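PDB 2XU0: erythrocyte membrane protein 1 from Plasmodium falciparum, which probably binds host cell-surface receptors as a variant adhesin of the infected erythrocyte, here represented by its N-terminal segment and first Duffy-binding-like domain, a piece implicated in rosetting. Local coordinates for residues 109-121 with 207-219. The protein carries 10 engineered substitutions. Numbering follows the deposited sequence. Where two conformers were deposited one is given.
Sequences AEAYCNSDKIRGN and DMFLPNKDDKVQK. With MG (magnesium ion), chain C.
Tyr112 meets Phe209 where a magnesium-binding loop of the Duffy-binding-like domain joins the loop 207-215 leading into helix 216-231. The link is a single antiparallel beta bridge, Ile118 with Phe209, a non-hydrogen-bonded pair flanked by two backbone hydrogen bonds. Tyr112 CD2 lies at the edge of the Phe209 ring, 4.4 Å from CE1. Within its loop the tyrosine OH accepts the backbone N-H of Lys117, which ties the ring to the residue before the bridge. Ser115 starts a type I turn ending at Ile118, and a type II turn runs from there to Asn121; the carbonyl oxygens of Ser115, Ile118 and Asn121, with three waters, bind the magnesium ion. Asp116 O takes one of those waters and also touches Leu210 CD2. Lys117 O receives the N-H of Leu210 at 2.6 Å, nearly straight at 169° although the donor sits above the carbonyl plane. The lysine side chain, its CG beside the backbone N (chi1 -56°), runs past Leu210 O and brings CE to 3.3 Å from Pro211 O. Ile118 divides its branches: CG2 packs on Met208 CB at 4.1 Å, while CG1 reaches the edge of the Phe209 ring, a ring that also touches Arg135 and Arg136. Arg119 N donates to Met208 O at 2.9 Å, in the carbonyl plane. The arginine chain, extended from CG to NE, carries the guanidinium alongside the Asp207 and Phe209 carbonyls into a salt-bridge network. There NH1 makes a weak hydrogen bond to Phe209 O and a long salt bridge to Asp207 OD2, while OD1 of that carboxylate is held by Gln311 and Arg135. Leu210 CA lies over one guanidinium face, and at the edge NH2 pairs with Asp215 OD1 at 2.8 Å, the guanidinium and carboxylate planes 30° apart.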
loop_
_atom_site.group_PDB
_atom_site.type_symbol
_atom_site.label_atom_id
_atom_site.label_comp_id
_atom_site.label_asym_id
_atom_site.label_seq_id
_atom_site.Cartn_x
_atom_site.Cartn_y
_atom_site.Cartn_z
ATOM N N ALA A 109 -2.817 13.281 -1.932
ATOM C CA ALA A 109 -1.761 12.611 -2.686
ATOM C C ALA A 109 -2.512 11.618 -3.617
ATOM O O ALA A 109 -3.437 10.917 -3.201
ATOM C CB ALA A 109 -0.829 11.863 -1.753
ATOM N N GLU A 110 -2.197 11.667 -4.894
ATOM C CA GLU A 110 -2.920 10.901 -5.898
ATOM C C GLU A 110 -2.287 9.562 -6.198
ATOM O O GLU A 110 -1.073 9.474 -6.298
ATOM C CB GLU A 110 -3.059 11.718 -7.220
ATOM C CG GLU A 110 -2.892 13.236 -7.129
ATOM C CD GLU A 110 -1.466 13.764 -7.168
ATOM O OE1 GLU A 110 -1.026 14.211 -8.253
ATOM O OE2 GLU A 110 -0.806 13.779 -6.103
ATOM N N ALA A 111 -3.109 8.544 -6.454
ATOM C CA ALA A 111 -2.577 7.269 -6.953
ATOM C C ALA A 111 -2.432 7.437 -8.487
ATOM O O ALA A 111 -3.144 8.258 -9.081
ATOM C CB ALA A 111 -3.556 6.139 -6.661
ATOM N N TYR A 112 -1.525 6.682 -9.110
ATOM C CA TYR A 112 -1.359 6.683 -10.567
ATOM C C TYR A 112 -1.941 5.362 -11.120
ATOM O O TYR A 112 -1.391 4.303 -10.831
ATOM C CB TYR A 112 0.117 6.851 -10.963
ATOM C CG TYR A 112 0.319 6.858 -12.461
ATOM C CD1 TYR A 112 0.357 8.054 -13.175
ATOM C CD2 TYR A 112 0.394 5.665 -13.179
ATOM C CE1 TYR A 112 0.503 8.062 -14.566
ATOM C CE2 TYR A 112 0.508 5.660 -14.565
ATOM C CZ TYR A 112 0.586 6.859 -15.254
ATOM O OH TYR A 112 0.760 6.818 -16.616
ATOM N N CYS A 113 -3.030 5.442 -11.924
ATOM C CA CYS A 113 -3.756 4.305 -12.523
ATOM C C CYS A 113 -3.737 4.333 -14.070
ATOM O O CYS A 113 -4.401 3.511 -14.690
ATOM C CB CYS A 113 -5.197 4.241 -12.004
ATOM S SG CYS A 113 -5.355 4.375 -10.210
ATOM N N ASN A 114 -2.997 5.247 -14.688
ATOM C CA ASN A 114 -2.919 5.339 -16.158
ATOM C C ASN A 114 -1.888 4.368 -16.766
ATOM O O ASN A 114 -1.279 3.586 -16.041
ATOM C CB ASN A 114 -2.718 6.796 -16.629
ATOM C CG ASN A 114 -3.826 7.756 -16.227
ATOM O OD1 ASN A 114 -5.010 7.396 -16.109
ATOM N ND2 ASN A 114 -3.464 9.014 -16.007
ATOM N N SER A 115 -1.695 4.416 -18.098
ATOM C CA SER A 115 -0.843 3.467 -18.804
ATOM C C SER A 115 0.632 3.726 -19.033
ATOM O O SER A 115 1.381 2.752 -19.075
ATOM C CB SER A 115 -1.504 3.020 -20.099
ATOM O OG SER A 115 -1.846 4.130 -20.903
ATOM N N ASP A 116 1.058 4.977 -19.277
ATOM C CA ASP A 116 2.468 5.226 -19.618
ATOM C C ASP A 116 3.479 4.827 -18.516
ATOM O O ASP A 116 4.534 4.254 -18.822
ATOM C CB ASP A 116 2.698 6.671 -20.113
ATOM C CG ASP A 116 1.760 7.172 -21.209
ATOM O OD1 ASP A 116 1.280 6.341 -22.019
ATOM O OD2 ASP A 116 1.482 8.392 -21.238
ATOM N N LYS A 117 3.117 5.075 -17.245
ATOM C CA LYS A 117 3.998 4.781 -16.106
ATOM C C LYS A 117 3.779 3.389 -15.446
ATOM O O LYS A 117 4.410 3.087 -14.426
ATOM C CB LYS A 117 3.952 5.922 -15.072
ATOM C CG LYS A 117 4.303 7.299 -15.625
ATOM C CD LYS A 117 4.691 8.246 -14.498
ATOM C CE LYS A 117 5.295 9.538 -15.009
ATOM N NZ LYS A 117 4.248 10.541 -15.332
ATOM N N ILE A 118 2.895 2.554 -16.009
ATOM C CA ILE A 118 2.665 1.226 -15.433
ATOM C C ILE A 118 2.731 0.172 -16.492
ATOM O O ILE A 118 1.907 0.187 -17.406
ATOM C CB ILE A 118 1.379 1.103 -14.529
ATOM C CG1 ILE A 118 1.583 1.859 -13.189
ATOM C CG2 ILE A 118 1.036 -0.413 -14.222
ATOM C CD1 ILE A 118 0.432 2.021 -12.356
ATOM N N ARG A 119 3.662 -0.787 -16.324
ATOM C CA ARG A 119 3.845 -1.944 -17.213
ATOM C C ARG A 119 2.631 -2.833 -17.074
ATOM O O ARG A 119 2.234 -3.169 -15.960
ATOM C CB ARG A 119 5.127 -2.743 -16.856
ATOM C CG ARG A 119 6.348 -1.890 -16.498
ATOM C CD ARG A 119 7.490 -2.709 -15.888
ATOM N NE ARG A 119 8.748 -1.960 -15.905
ATOM C CZ ARG A 119 9.176 -1.202 -14.904
ATOM N NH1 ARG A 119 8.472 -1.112 -13.788
ATOM N NH2 ARG A 119 10.317 -0.537 -15.008
ATOM N N GLY A 120 2.009 -3.175 -18.193
ATOM C CA GLY A 120 0.798 -3.976 -18.145
ATOM C C GLY A 120 -0.449 -3.112 -18.226
ATOM O O GLY A 120 -1.506 -3.607 -18.620
ATOM N N ASN A 121 -0.366 -1.817 -17.835
ATOM C CA ASN A 121 -1.533 -0.950 -18.028
ATOM C C ASN A 121 -1.444 -0.441 -19.477
ATOM O O ASN A 121 -0.357 -0.082 -19.937
ATOM C CB ASN A 121 -1.571 0.232 -17.050
ATOM C CG ASN A 121 -2.028 -0.086 -15.645
ATOM O OD1 ASN A 121 -2.209 -1.253 -15.244
ATOM N ND2 ASN A 121 -2.091 0.954 -14.826
ATOM N N ASP A 207 8.776 -5.101 -10.357
ATOM C CA ASP A 207 8.039 -3.875 -10.124
ATOM C C ASP A 207 7.387 -3.344 -11.404
ATOM O O ASP A 207 8.017 -3.376 -12.465
ATOM C CB ASP A 207 8.953 -2.838 -9.445
ATOM C CG ASP A 207 8.310 -1.498 -9.318
ATOM O OD1 ASP A 207 7.503 -1.310 -8.364
ATOM O OD2 ASP A 207 8.460 -0.690 -10.250
ATOM N N MET A 208 6.131 -2.897 -11.309
ATOM C CA MET A 208 5.312 -2.435 -12.456
ATOM C C MET A 208 5.434 -0.927 -12.733
ATOM O O MET A 208 4.934 -0.456 -13.751
ATOM C CB MET A 208 3.822 -2.707 -12.178
ATOM C CG MET A 208 3.394 -4.148 -12.265
ATOM S SD MET A 208 1.609 -4.213 -11.904
ATOM C CE MET A 208 1.618 -4.428 -10.201
ATOM N N PHE A 209 6.031 -0.156 -11.814
ATOM C CA PHE A 209 6.083 1.294 -12.010
ATOM C C PHE A 209 7.219 1.750 -12.906
ATOM O O PHE A 209 8.359 1.324 -12.746
ATOM C CB PHE A 209 5.997 2.059 -10.683
ATOM C CG PHE A 209 5.783 3.558 -10.790
ATOM C CD1 PHE A 209 4.573 4.075 -11.246
ATOM C CD2 PHE A 209 6.749 4.450 -10.328
ATOM C CE1 PHE A 209 4.362 5.463 -11.305
ATOM C CE2 PHE A 209 6.548 5.829 -10.416
ATOM C CZ PHE A 209 5.361 6.325 -10.911
ATOM N N LEU A 210 6.891 2.575 -13.896
ATOM C CA LEU A 210 7.871 3.095 -14.823
ATOM C C LEU A 210 7.973 4.604 -14.556
ATOM O O LEU A 210 7.131 5.357 -15.042
ATOM C CB LEU A 210 7.421 2.792 -16.251
ATOM C CG LEU A 210 8.389 3.200 -17.340
ATOM C CD1 LEU A 210 9.723 2.505 -17.158
ATOM C CD2 LEU A 210 7.794 2.922 -18.707
ATOM N N PRO A 211 8.940 5.052 -13.708
ATOM C CA PRO A 211 9.014 6.494 -13.347
ATOM C C PRO A 211 9.051 7.446 -14.539
ATOM O O PRO A 211 8.399 8.485 -14.514
ATOM C CB PRO A 211 10.278 6.591 -12.491
ATOM C CG PRO A 211 10.537 5.221 -12.018
ATOM C CD PRO A 211 10.010 4.275 -13.043
ATOM N N ASN A 212 9.784 7.063 -15.592
ATOM C CA ASN A 212 9.926 7.808 -16.859
ATOM C C ASN A 212 10.493 6.868 -17.935
ATOM O O ASN A 212 10.983 5.781 -17.606
ATOM C CB ASN A 212 10.834 9.046 -16.666
ATOM C CG ASN A 212 12.151 8.739 -16.020
ATOM O OD1 ASN A 212 12.881 7.843 -16.443
ATOM N ND2 ASN A 212 12.466 9.453 -14.949
ATOM N N LYS A 213 10.480 7.313 -19.204
ATOM C CA LYS A 213 10.966 6.555 -20.369
ATOM C C LYS A 213 12.397 6.003 -20.247
ATOM O O LYS A 213 12.754 5.087 -20.983
ATOM C CB LYS A 213 10.827 7.400 -21.668
ATOM C CG LYS A 213 11.708 8.667 -21.687
ATOM C CD LYS A 213 11.771 9.321 -23.069
ATOM C CE LYS A 213 12.919 10.293 -23.183
ATOM N NZ LYS A 213 14.228 9.589 -23.217
ATOM N N ASP A 214 13.231 6.578 -19.377
ATOM C CA ASP A 214 14.627 6.148 -19.261
ATOM C C ASP A 214 14.897 4.828 -18.521
ATOM O O ASP A 214 15.893 4.163 -18.822
ATOM C CB ASP A 214 15.507 7.304 -18.765
ATOM C CG ASP A 214 15.487 8.519 -19.693
ATOM O OD1 ASP A 214 15.478 8.324 -20.934
ATOM O OD2 ASP A 214 15.433 9.661 -19.177
ATOM N N ASP A 215 14.015 4.442 -17.561
ATOM C CA ASP A 215 14.126 3.191 -16.784
ATOM C C ASP A 215 15.535 2.963 -16.216
ATOM O O ASP A 215 16.030 1.826 -16.220
ATOM C CB ASP A 215 13.693 1.988 -17.653
ATOM C CG ASP A 215 12.925 0.883 -16.949
ATOM O OD1 ASP A 215 12.510 1.094 -15.790
ATOM O OD2 ASP A 215 12.645 -0.151 -17.600
ATOM N N LYS A 216 16.172 4.058 -15.729
ATOM C CA LYS A 216 17.554 4.036 -15.217
ATOM C C LYS A 216 17.823 3.043 -14.114
ATOM O O LYS A 216 18.849 2.360 -14.162
ATOM C CB LYS A 216 18.043 5.456 -14.856
ATOM C CG LYS A 216 18.483 6.196 -16.126
ATOM C CD LYS A 216 18.869 7.641 -15.898
ATOM C CE LYS A 216 19.222 8.329 -17.204
ATOM N NZ LYS A 216 19.676 9.728 -16.988
ATOM N N VAL A 217 16.903 2.942 -13.120
ATOM C CA VAL A 217 17.079 1.992 -12.003
ATOM C C VAL A 217 17.202 0.595 -12.555
ATOM O O VAL A 217 18.165 -0.082 -12.237
ATOM C CB VAL A 217 15.957 2.085 -10.913
ATOM C CG1 VAL A 217 16.093 0.948 -9.897
ATOM C CG2 VAL A 217 15.982 3.426 -10.201
ATOM N N GLN A 218 16.270 0.183 -13.443
ATOM C CA GLN A 218 16.269 -1.163 -14.036
ATOM C C GLN A 218 17.454 -1.449 -14.924
ATOM O O GLN A 218 18.027 -2.548 -14.862
ATOM C CB GLN A 218 14.951 -1.461 -14.761
ATOM C CG GLN A 218 13.785 -1.659 -13.801
ATOM C CD GLN A 218 14.066 -2.699 -12.725
ATOM O OE1 GLN A 218 14.556 -3.803 -12.980
ATOM N NE2 GLN A 218 13.715 -2.390 -11.505
ATOM N N LYS A 219 17.833 -0.462 -15.747
ATOM C CA LYS A 219 18.978 -0.601 -16.648
ATOM C C LYS A 219 20.278 -0.756 -15.870
ATOM O O LYS A 219 21.084 -1.611 -16.227
ATOM C CB LYS A 219 19.014 0.544 -17.668
ATOM C CG LYS A 219 17.808 0.439 -18.585
ATOM C CD LYS A 219 17.755 1.432 -19.720
ATOM C CE LYS A 219 16.384 1.384 -20.363
ATOM N NZ LYS A 219 16.165 0.147 -21.168
HETATM MG MG MG C . 1.878 0.652 -19.776
HETATM O O HOH W 1 7.030 6.366 -18.126
HETATM O O HOH W 2 4.204 1.391 -19.527
HETATM O O HOH W 3 10.510 -1.035 -11.859
HETATM O O HOH W 4 2.736 -1.487 -20.442
HETATM O O HOH W 5 1.784 1.525 -22.060
#